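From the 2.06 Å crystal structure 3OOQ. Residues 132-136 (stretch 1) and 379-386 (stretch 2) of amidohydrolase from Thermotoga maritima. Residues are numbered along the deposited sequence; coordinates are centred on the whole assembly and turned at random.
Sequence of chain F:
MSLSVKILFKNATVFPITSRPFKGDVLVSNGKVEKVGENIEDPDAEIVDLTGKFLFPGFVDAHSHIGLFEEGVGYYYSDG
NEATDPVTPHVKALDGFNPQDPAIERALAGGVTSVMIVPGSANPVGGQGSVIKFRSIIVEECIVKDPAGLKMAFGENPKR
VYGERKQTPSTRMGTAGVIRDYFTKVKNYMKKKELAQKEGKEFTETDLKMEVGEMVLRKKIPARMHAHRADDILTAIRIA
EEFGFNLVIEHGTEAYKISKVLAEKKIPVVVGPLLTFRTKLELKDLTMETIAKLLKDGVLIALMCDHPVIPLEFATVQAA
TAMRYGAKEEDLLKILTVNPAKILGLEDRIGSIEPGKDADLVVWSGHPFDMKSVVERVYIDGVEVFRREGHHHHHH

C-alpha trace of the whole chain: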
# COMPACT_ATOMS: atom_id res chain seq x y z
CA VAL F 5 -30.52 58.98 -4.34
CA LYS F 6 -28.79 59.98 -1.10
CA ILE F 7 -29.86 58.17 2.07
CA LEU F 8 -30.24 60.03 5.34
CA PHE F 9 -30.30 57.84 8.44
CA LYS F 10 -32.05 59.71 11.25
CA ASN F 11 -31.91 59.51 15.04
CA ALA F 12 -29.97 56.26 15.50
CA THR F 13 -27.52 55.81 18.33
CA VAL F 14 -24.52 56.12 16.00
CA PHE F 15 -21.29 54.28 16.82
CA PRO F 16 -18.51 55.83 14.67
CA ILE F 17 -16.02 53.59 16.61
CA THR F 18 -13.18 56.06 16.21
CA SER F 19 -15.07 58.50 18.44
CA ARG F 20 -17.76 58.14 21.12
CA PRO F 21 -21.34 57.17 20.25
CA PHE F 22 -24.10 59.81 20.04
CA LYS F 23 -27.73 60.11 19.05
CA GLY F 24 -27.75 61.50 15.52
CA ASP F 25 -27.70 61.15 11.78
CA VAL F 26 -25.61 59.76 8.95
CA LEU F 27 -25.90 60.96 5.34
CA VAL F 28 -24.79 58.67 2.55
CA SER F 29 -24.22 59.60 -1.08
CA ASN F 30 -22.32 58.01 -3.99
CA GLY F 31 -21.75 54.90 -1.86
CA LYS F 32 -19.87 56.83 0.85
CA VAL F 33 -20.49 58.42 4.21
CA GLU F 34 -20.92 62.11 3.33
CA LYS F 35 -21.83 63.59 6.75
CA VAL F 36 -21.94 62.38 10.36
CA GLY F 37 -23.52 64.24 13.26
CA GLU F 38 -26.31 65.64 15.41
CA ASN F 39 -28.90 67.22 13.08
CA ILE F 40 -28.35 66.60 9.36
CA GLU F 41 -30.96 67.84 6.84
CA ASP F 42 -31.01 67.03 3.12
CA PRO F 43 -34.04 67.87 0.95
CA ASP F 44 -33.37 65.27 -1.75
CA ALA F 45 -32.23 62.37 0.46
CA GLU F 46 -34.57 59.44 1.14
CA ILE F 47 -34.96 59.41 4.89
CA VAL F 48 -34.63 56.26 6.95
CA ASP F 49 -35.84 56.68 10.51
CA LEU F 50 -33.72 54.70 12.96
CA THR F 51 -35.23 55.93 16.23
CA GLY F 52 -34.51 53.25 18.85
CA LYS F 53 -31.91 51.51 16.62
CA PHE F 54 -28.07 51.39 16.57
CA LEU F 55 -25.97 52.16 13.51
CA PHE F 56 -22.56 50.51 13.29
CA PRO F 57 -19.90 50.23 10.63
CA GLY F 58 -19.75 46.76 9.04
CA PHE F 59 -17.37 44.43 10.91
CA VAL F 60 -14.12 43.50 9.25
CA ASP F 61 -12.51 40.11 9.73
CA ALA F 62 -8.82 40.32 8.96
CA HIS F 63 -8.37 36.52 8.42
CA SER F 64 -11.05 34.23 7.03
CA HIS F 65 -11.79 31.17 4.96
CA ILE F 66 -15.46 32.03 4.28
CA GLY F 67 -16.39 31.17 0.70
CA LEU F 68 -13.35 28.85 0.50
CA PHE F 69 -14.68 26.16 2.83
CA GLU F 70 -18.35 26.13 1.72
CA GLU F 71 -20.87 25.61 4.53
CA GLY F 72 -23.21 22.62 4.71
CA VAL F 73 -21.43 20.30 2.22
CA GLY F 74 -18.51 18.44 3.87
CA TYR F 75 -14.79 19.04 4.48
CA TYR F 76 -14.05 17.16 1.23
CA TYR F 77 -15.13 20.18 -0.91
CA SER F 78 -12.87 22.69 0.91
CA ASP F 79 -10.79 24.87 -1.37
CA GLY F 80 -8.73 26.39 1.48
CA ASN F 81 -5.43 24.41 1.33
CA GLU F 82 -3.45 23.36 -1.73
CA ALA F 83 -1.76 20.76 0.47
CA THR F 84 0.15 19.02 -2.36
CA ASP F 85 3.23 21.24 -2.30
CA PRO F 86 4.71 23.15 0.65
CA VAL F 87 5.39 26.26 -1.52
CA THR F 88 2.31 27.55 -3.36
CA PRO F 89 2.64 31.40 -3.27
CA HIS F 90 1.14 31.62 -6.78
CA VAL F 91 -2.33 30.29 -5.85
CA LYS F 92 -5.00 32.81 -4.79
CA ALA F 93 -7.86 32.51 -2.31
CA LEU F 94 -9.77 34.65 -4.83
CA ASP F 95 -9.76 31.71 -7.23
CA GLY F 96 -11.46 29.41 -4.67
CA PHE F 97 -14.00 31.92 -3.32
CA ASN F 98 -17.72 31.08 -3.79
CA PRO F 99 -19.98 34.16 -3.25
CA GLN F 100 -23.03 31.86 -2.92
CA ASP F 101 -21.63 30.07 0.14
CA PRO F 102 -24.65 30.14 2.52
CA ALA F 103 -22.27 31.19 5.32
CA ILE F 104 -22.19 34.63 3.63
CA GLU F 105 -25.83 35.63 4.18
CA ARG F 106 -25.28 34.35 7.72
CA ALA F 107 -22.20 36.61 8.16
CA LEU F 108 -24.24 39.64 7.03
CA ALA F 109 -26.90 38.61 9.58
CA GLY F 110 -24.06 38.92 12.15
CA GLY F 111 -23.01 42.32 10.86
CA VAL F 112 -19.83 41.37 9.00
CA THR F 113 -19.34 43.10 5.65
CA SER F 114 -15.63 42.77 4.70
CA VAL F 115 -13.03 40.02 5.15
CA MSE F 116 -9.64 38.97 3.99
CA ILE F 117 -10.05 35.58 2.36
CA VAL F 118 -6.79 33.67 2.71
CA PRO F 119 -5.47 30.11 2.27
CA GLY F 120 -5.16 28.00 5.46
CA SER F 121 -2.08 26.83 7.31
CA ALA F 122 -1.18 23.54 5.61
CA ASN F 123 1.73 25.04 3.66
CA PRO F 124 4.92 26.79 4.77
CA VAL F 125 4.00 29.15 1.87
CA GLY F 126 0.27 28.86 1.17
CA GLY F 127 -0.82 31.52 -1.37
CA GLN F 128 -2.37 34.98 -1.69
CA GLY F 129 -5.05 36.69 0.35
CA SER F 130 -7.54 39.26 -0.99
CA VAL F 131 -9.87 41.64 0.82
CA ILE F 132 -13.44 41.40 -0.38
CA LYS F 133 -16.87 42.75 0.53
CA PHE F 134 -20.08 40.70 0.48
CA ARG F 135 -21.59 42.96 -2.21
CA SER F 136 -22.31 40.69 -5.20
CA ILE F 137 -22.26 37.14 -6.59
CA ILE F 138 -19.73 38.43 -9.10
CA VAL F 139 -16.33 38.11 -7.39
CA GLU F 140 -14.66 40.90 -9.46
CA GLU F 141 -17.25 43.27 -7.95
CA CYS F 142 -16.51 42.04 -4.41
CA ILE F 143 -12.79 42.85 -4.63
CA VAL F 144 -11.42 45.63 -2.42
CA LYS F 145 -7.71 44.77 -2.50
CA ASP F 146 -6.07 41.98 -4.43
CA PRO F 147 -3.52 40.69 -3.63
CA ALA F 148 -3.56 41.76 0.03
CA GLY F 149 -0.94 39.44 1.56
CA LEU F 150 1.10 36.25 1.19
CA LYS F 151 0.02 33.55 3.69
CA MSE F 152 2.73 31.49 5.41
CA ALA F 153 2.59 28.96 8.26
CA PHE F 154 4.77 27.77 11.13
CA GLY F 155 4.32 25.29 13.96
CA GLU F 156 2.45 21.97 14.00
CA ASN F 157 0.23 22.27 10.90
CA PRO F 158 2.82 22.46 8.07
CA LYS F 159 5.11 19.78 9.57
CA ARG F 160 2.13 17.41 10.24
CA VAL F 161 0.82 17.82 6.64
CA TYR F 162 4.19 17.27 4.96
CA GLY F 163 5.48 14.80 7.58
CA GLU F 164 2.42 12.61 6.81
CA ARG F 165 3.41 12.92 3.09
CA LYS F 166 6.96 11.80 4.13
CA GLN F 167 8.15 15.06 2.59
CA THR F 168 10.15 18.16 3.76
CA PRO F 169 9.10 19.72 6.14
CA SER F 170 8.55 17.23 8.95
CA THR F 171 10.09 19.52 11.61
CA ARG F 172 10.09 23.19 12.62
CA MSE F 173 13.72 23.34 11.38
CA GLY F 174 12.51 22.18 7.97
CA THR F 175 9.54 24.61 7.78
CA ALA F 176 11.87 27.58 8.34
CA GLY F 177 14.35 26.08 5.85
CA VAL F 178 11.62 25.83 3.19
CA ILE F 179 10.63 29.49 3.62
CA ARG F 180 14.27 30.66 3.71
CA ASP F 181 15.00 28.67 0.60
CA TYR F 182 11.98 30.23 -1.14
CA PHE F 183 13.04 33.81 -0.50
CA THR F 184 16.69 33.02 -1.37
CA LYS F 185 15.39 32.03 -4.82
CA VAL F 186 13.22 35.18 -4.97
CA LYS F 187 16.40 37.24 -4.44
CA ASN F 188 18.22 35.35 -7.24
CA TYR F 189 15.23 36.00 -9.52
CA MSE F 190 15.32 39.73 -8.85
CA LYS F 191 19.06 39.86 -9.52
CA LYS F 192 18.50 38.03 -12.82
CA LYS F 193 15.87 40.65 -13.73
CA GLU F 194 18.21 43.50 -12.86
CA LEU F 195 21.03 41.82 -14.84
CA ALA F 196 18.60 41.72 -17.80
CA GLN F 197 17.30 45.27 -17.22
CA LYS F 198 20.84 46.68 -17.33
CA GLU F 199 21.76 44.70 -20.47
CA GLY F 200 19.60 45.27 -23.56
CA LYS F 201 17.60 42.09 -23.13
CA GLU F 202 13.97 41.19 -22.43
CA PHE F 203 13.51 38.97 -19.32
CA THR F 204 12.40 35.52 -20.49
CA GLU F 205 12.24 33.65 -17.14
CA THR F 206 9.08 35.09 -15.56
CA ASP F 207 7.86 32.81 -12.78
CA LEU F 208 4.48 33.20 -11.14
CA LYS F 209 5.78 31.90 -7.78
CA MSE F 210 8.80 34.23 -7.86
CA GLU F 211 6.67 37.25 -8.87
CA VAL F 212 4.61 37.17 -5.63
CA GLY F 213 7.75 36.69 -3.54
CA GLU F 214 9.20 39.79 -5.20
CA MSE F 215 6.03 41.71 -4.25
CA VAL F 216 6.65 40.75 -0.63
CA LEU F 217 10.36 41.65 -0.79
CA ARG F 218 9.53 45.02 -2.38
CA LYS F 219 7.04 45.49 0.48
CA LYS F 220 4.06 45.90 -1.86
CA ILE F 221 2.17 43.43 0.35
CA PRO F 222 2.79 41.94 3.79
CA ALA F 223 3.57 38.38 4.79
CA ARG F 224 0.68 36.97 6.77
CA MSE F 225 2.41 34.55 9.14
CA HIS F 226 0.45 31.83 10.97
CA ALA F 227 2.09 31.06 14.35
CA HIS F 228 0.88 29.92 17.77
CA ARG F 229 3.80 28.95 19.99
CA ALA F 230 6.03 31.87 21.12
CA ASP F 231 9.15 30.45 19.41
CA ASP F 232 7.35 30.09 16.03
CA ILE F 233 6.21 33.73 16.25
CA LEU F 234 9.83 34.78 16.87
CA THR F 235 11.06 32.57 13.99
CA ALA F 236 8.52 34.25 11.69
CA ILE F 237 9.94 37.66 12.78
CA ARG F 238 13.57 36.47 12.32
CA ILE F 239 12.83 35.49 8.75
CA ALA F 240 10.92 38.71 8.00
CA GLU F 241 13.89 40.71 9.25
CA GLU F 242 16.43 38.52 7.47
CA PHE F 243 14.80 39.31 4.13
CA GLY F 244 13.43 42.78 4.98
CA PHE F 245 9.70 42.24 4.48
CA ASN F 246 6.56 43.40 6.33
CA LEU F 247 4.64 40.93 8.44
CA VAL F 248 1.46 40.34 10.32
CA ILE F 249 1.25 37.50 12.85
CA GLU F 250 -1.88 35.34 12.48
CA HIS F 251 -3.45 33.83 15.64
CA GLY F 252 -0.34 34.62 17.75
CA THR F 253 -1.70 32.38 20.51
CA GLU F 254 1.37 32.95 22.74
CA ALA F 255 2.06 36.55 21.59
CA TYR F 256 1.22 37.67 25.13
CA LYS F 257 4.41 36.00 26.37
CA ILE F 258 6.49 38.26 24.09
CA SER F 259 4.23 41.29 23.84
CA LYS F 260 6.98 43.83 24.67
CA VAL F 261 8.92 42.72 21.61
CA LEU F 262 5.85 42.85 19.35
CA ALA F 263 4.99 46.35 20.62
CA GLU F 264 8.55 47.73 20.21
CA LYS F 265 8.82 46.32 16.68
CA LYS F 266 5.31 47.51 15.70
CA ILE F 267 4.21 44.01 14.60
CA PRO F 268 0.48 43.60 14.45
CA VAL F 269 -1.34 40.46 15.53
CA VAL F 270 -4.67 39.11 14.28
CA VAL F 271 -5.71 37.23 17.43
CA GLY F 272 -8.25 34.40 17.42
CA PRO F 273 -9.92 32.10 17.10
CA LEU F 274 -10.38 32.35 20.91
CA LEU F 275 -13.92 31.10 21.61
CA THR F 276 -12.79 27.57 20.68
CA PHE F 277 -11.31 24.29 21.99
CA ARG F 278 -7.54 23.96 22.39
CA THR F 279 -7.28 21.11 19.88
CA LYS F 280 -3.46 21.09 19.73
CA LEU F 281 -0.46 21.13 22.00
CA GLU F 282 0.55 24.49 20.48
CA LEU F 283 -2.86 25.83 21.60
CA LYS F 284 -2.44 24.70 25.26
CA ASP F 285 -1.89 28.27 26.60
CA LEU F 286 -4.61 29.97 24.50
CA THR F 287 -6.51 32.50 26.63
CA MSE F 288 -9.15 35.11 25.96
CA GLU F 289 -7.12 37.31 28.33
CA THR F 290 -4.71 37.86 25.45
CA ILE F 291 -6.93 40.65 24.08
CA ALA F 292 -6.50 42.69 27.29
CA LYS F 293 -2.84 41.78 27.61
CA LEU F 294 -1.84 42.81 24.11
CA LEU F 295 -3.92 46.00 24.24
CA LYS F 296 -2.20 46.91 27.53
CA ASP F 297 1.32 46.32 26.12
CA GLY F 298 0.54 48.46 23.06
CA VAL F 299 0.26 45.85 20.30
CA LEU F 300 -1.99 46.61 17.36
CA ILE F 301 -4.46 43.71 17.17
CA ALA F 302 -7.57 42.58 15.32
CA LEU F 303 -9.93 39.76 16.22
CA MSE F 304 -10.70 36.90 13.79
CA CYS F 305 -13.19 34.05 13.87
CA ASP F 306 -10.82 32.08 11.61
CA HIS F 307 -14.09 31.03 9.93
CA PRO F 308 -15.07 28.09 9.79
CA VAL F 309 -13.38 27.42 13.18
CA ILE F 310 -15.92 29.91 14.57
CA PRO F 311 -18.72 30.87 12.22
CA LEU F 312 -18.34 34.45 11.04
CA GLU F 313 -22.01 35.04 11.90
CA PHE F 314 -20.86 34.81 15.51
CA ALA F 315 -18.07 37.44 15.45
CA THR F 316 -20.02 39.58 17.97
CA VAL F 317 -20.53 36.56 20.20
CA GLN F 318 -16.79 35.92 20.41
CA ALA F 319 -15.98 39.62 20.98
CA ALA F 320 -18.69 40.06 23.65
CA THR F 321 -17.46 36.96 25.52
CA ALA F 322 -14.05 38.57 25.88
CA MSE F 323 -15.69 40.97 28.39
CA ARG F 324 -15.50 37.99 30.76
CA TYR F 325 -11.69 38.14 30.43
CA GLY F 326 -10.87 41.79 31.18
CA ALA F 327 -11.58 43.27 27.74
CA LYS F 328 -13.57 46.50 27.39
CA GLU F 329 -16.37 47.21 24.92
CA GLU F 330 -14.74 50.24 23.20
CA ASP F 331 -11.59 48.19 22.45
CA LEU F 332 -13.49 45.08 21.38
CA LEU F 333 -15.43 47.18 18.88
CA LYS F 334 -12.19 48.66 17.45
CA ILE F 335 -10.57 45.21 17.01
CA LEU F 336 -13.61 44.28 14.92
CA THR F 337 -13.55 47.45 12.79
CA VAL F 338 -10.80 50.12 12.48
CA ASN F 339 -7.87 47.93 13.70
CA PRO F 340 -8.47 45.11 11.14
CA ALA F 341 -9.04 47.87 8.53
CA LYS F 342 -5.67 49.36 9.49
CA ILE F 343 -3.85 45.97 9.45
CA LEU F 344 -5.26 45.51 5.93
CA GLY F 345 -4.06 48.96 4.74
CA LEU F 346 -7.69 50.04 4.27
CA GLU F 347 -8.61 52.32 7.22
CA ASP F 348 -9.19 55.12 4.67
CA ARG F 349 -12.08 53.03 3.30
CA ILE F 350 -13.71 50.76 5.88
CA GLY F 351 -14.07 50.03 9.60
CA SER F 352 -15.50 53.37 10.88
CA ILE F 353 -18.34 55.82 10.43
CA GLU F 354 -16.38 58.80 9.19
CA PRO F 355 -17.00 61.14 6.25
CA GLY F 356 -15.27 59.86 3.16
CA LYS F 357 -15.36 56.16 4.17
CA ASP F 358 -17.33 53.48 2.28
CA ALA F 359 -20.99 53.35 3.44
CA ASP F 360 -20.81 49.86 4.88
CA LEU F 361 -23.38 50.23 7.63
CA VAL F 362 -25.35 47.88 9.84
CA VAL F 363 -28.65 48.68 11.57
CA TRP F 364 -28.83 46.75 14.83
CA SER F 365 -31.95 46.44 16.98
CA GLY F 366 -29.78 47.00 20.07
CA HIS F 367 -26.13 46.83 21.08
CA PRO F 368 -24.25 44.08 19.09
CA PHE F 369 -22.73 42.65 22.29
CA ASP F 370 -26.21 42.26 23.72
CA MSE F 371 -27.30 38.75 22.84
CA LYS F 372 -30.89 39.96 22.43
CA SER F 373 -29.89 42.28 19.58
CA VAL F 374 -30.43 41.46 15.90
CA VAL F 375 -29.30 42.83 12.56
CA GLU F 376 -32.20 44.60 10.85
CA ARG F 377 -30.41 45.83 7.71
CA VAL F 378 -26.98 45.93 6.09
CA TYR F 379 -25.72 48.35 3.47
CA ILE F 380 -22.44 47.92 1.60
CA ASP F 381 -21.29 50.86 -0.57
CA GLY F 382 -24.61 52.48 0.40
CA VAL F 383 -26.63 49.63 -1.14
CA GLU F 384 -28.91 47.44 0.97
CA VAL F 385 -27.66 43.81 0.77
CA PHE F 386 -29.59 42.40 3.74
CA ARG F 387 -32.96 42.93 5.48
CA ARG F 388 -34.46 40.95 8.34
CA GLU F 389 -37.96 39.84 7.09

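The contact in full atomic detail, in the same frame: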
# COMPACT_ATOMS: atom_id res chain seq x y z
N ILE F 132 -12.22 41.30 0.39
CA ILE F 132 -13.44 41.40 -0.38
C ILE F 132 -14.57 41.92 0.50
O ILE F 132 -14.49 41.89 1.73
CB ILE F 132 -13.83 40.04 -1.05
CG1 ILE F 132 -14.07 38.94 0.00
CG2 ILE F 132 -12.75 39.58 -2.03
CD1 ILE F 132 -15.51 38.64 0.26
N LYS F 133 -15.63 42.38 -0.15
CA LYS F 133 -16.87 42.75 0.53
C LYS F 133 -17.97 41.85 0.02
O LYS F 133 -17.90 41.41 -1.12
CB LYS F 133 -17.25 44.18 0.20
CG LYS F 133 -16.31 45.23 0.69
CD LYS F 133 -17.01 46.57 0.60
CE LYS F 133 -16.03 47.69 0.79
NZ LYS F 133 -16.78 48.97 0.89
N PHE F 134 -18.98 41.59 0.85
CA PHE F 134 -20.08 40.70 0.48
C PHE F 134 -21.14 41.46 -0.33
O PHE F 134 -22.30 41.49 0.06
CB PHE F 134 -20.74 40.09 1.74
CG PHE F 134 -19.79 39.32 2.62
CD1 PHE F 134 -18.86 38.42 2.08
CD2 PHE F 134 -19.88 39.44 4.01
CE1 PHE F 134 -17.99 37.70 2.91
CE2 PHE F 134 -19.01 38.71 4.84
CZ PHE F 134 -18.06 37.83 4.28
N ARG F 135 -20.73 42.07 -1.44
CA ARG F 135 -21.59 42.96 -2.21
C ARG F 135 -22.30 42.35 -3.42
O ARG F 135 -23.27 42.94 -3.91
CB ARG F 135 -20.86 44.27 -2.61
CG ARG F 135 -19.43 44.09 -3.11
CD ARG F 135 -18.92 45.31 -3.89
NE ARG F 135 -18.16 46.30 -3.11
CZ ARG F 135 -16.89 46.66 -3.34
NH1 ARG F 135 -16.18 46.11 -4.32
NH2 ARG F 135 -16.32 47.59 -2.58
N SER F 136 -21.85 41.20 -3.91
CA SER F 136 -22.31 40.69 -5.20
C SER F 136 -21.95 39.20 -5.36
O SER F 136 -21.05 38.70 -4.69
CB SER F 136 -21.67 41.53 -6.32
OG SER F 136 -21.81 40.95 -7.59
N TYR F 379 -26.05 47.66 4.69
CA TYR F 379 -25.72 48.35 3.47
C TYR F 379 -24.23 48.14 3.26
O TYR F 379 -23.47 48.10 4.22
CB TYR F 379 -26.01 49.85 3.59
CG TYR F 379 -27.48 50.19 3.80
CD1 TYR F 379 -28.06 50.09 5.07
CD2 TYR F 379 -28.28 50.62 2.74
CE1 TYR F 379 -29.41 50.40 5.27
CE2 TYR F 379 -29.64 50.94 2.94
CZ TYR F 379 -30.18 50.83 4.21
OH TYR F 379 -31.49 51.14 4.42
N ILE F 380 -23.84 47.99 2.00
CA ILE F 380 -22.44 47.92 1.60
C ILE F 380 -22.32 48.87 0.41
O ILE F 380 -23.11 48.78 -0.53
CB ILE F 380 -22.02 46.48 1.20
CG1 ILE F 380 -21.99 45.58 2.45
CG2 ILE F 380 -20.66 46.47 0.48
CD1 ILE F 380 -21.60 44.12 2.21
N ASP F 381 -21.36 49.79 0.45
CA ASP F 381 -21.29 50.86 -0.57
C ASP F 381 -22.65 51.56 -0.74
O ASP F 381 -23.06 51.91 -1.86
CB ASP F 381 -20.81 50.31 -1.92
CG ASP F 381 -19.45 49.65 -1.82
OD1 ASP F 381 -18.59 50.12 -1.03
OD2 ASP F 381 -19.23 48.68 -2.55
N GLY F 382 -23.35 51.75 0.37
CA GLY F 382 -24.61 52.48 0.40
C GLY F 382 -25.78 51.76 -0.25
O GLY F 382 -26.82 52.37 -0.49
N VAL F 383 -25.61 50.47 -0.51
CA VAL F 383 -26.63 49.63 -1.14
C VAL F 383 -27.06 48.57 -0.14
O VAL F 383 -26.22 47.88 0.47
CB VAL F 383 -26.09 48.96 -2.45
CG1 VAL F 383 -27.13 47.99 -3.04
CG2 VAL F 383 -25.69 50.02 -3.48
N GLU F 384 -28.37 48.46 0.07
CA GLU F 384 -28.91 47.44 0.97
C GLU F 384 -28.63 46.04 0.38
O GLU F 384 -28.95 45.78 -0.78
CB GLU F 384 -30.41 47.64 1.19
CG GLU F 384 -30.98 46.82 2.34
CD GLU F 384 -32.49 46.96 2.48
OE1 GLU F 384 -33.07 47.97 2.04
OE2 GLU F 384 -33.10 46.04 3.06
N VAL F 385 -27.99 45.19 1.18
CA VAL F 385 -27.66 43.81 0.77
C VAL F 385 -28.29 42.78 1.72
O VAL F 385 -28.21 41.57 1.48
CB VAL F 385 -26.12 43.55 0.64
CG1 VAL F 385 -25.54 44.32 -0.55
CG2 VAL F 385 -25.38 43.92 1.94
N PHE F 386 -28.89 43.26 2.80
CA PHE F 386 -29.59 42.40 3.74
C PHE F 386 -30.72 43.15 4.46
O PHE F 386 -30.58 44.34 4.79
CB PHE F 386 -28.60 41.81 4.75
CG PHE F 386 -29.23 40.94 5.80
CD1 PHE F 386 -29.36 39.56 5.61
CD2 PHE F 386 -29.71 41.49 6.99
CE1 PHE F 386 -29.95 38.74 6.59
CE2 PHE F 386 -30.30 40.69 7.97
CZ PHE F 386 -30.42 39.31 7.77

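The second stretch is a hairpin: one strand ends at I380, a type I' turn runs from I380 to V383, and the next strand leaves from V383. Paired backbone bonds close it, I380 N to V383 O at 2.8 Å and V383 N to I380 O at 3.0 Å. D381 and G382, the two inner turn residues, both take positive phi (50° and 71°), as this turn type requires; glycine accepts such a value easily. The first stretch leaves its strand after K133, and a weak bond from R135 N to K133 O (2.9 Å) accompanies the change of course. No backbone hydrogen bond joins the two stretches. The closest approach of their CA atoms, R135 to I380, is 6.3 Å; every contact between the stretches uses at least one side chain.

The polar centre is D381, whose CA-to-CB bond points toward the first stretch. Its carboxylate is shared between two cations: K133 NZ bonds to OD1 at 2.9 Å, and R135 NE to OD2 at 2.7 Å. Both are salt bridges, but the arginine hydrogen bond is weak, its 119° angle at the hydrogen being poor despite the short distance. K133 reaches its partner with chi2 to chi4 all t, a nearly straight chain.

Next to D381, I380 supplies much of the apolar contact. Its CG2 lies 3.7 Å from K133 CD and 3.8 Å from R135 CB, packing against the carbon portions of both basic side chains, and it also sits at the edge of the R135 guanidinium. Its CD1 lies 4.1 Å from F134 CB and 3.5 Å from F134 O, while the phenyl ring leads away. V385 adds a looser contact, CG1 lying 4.3 Å from R135 O. One turn carboxylate pairs two cations, and the neighbouring isoleucine packs against their aliphatic stems.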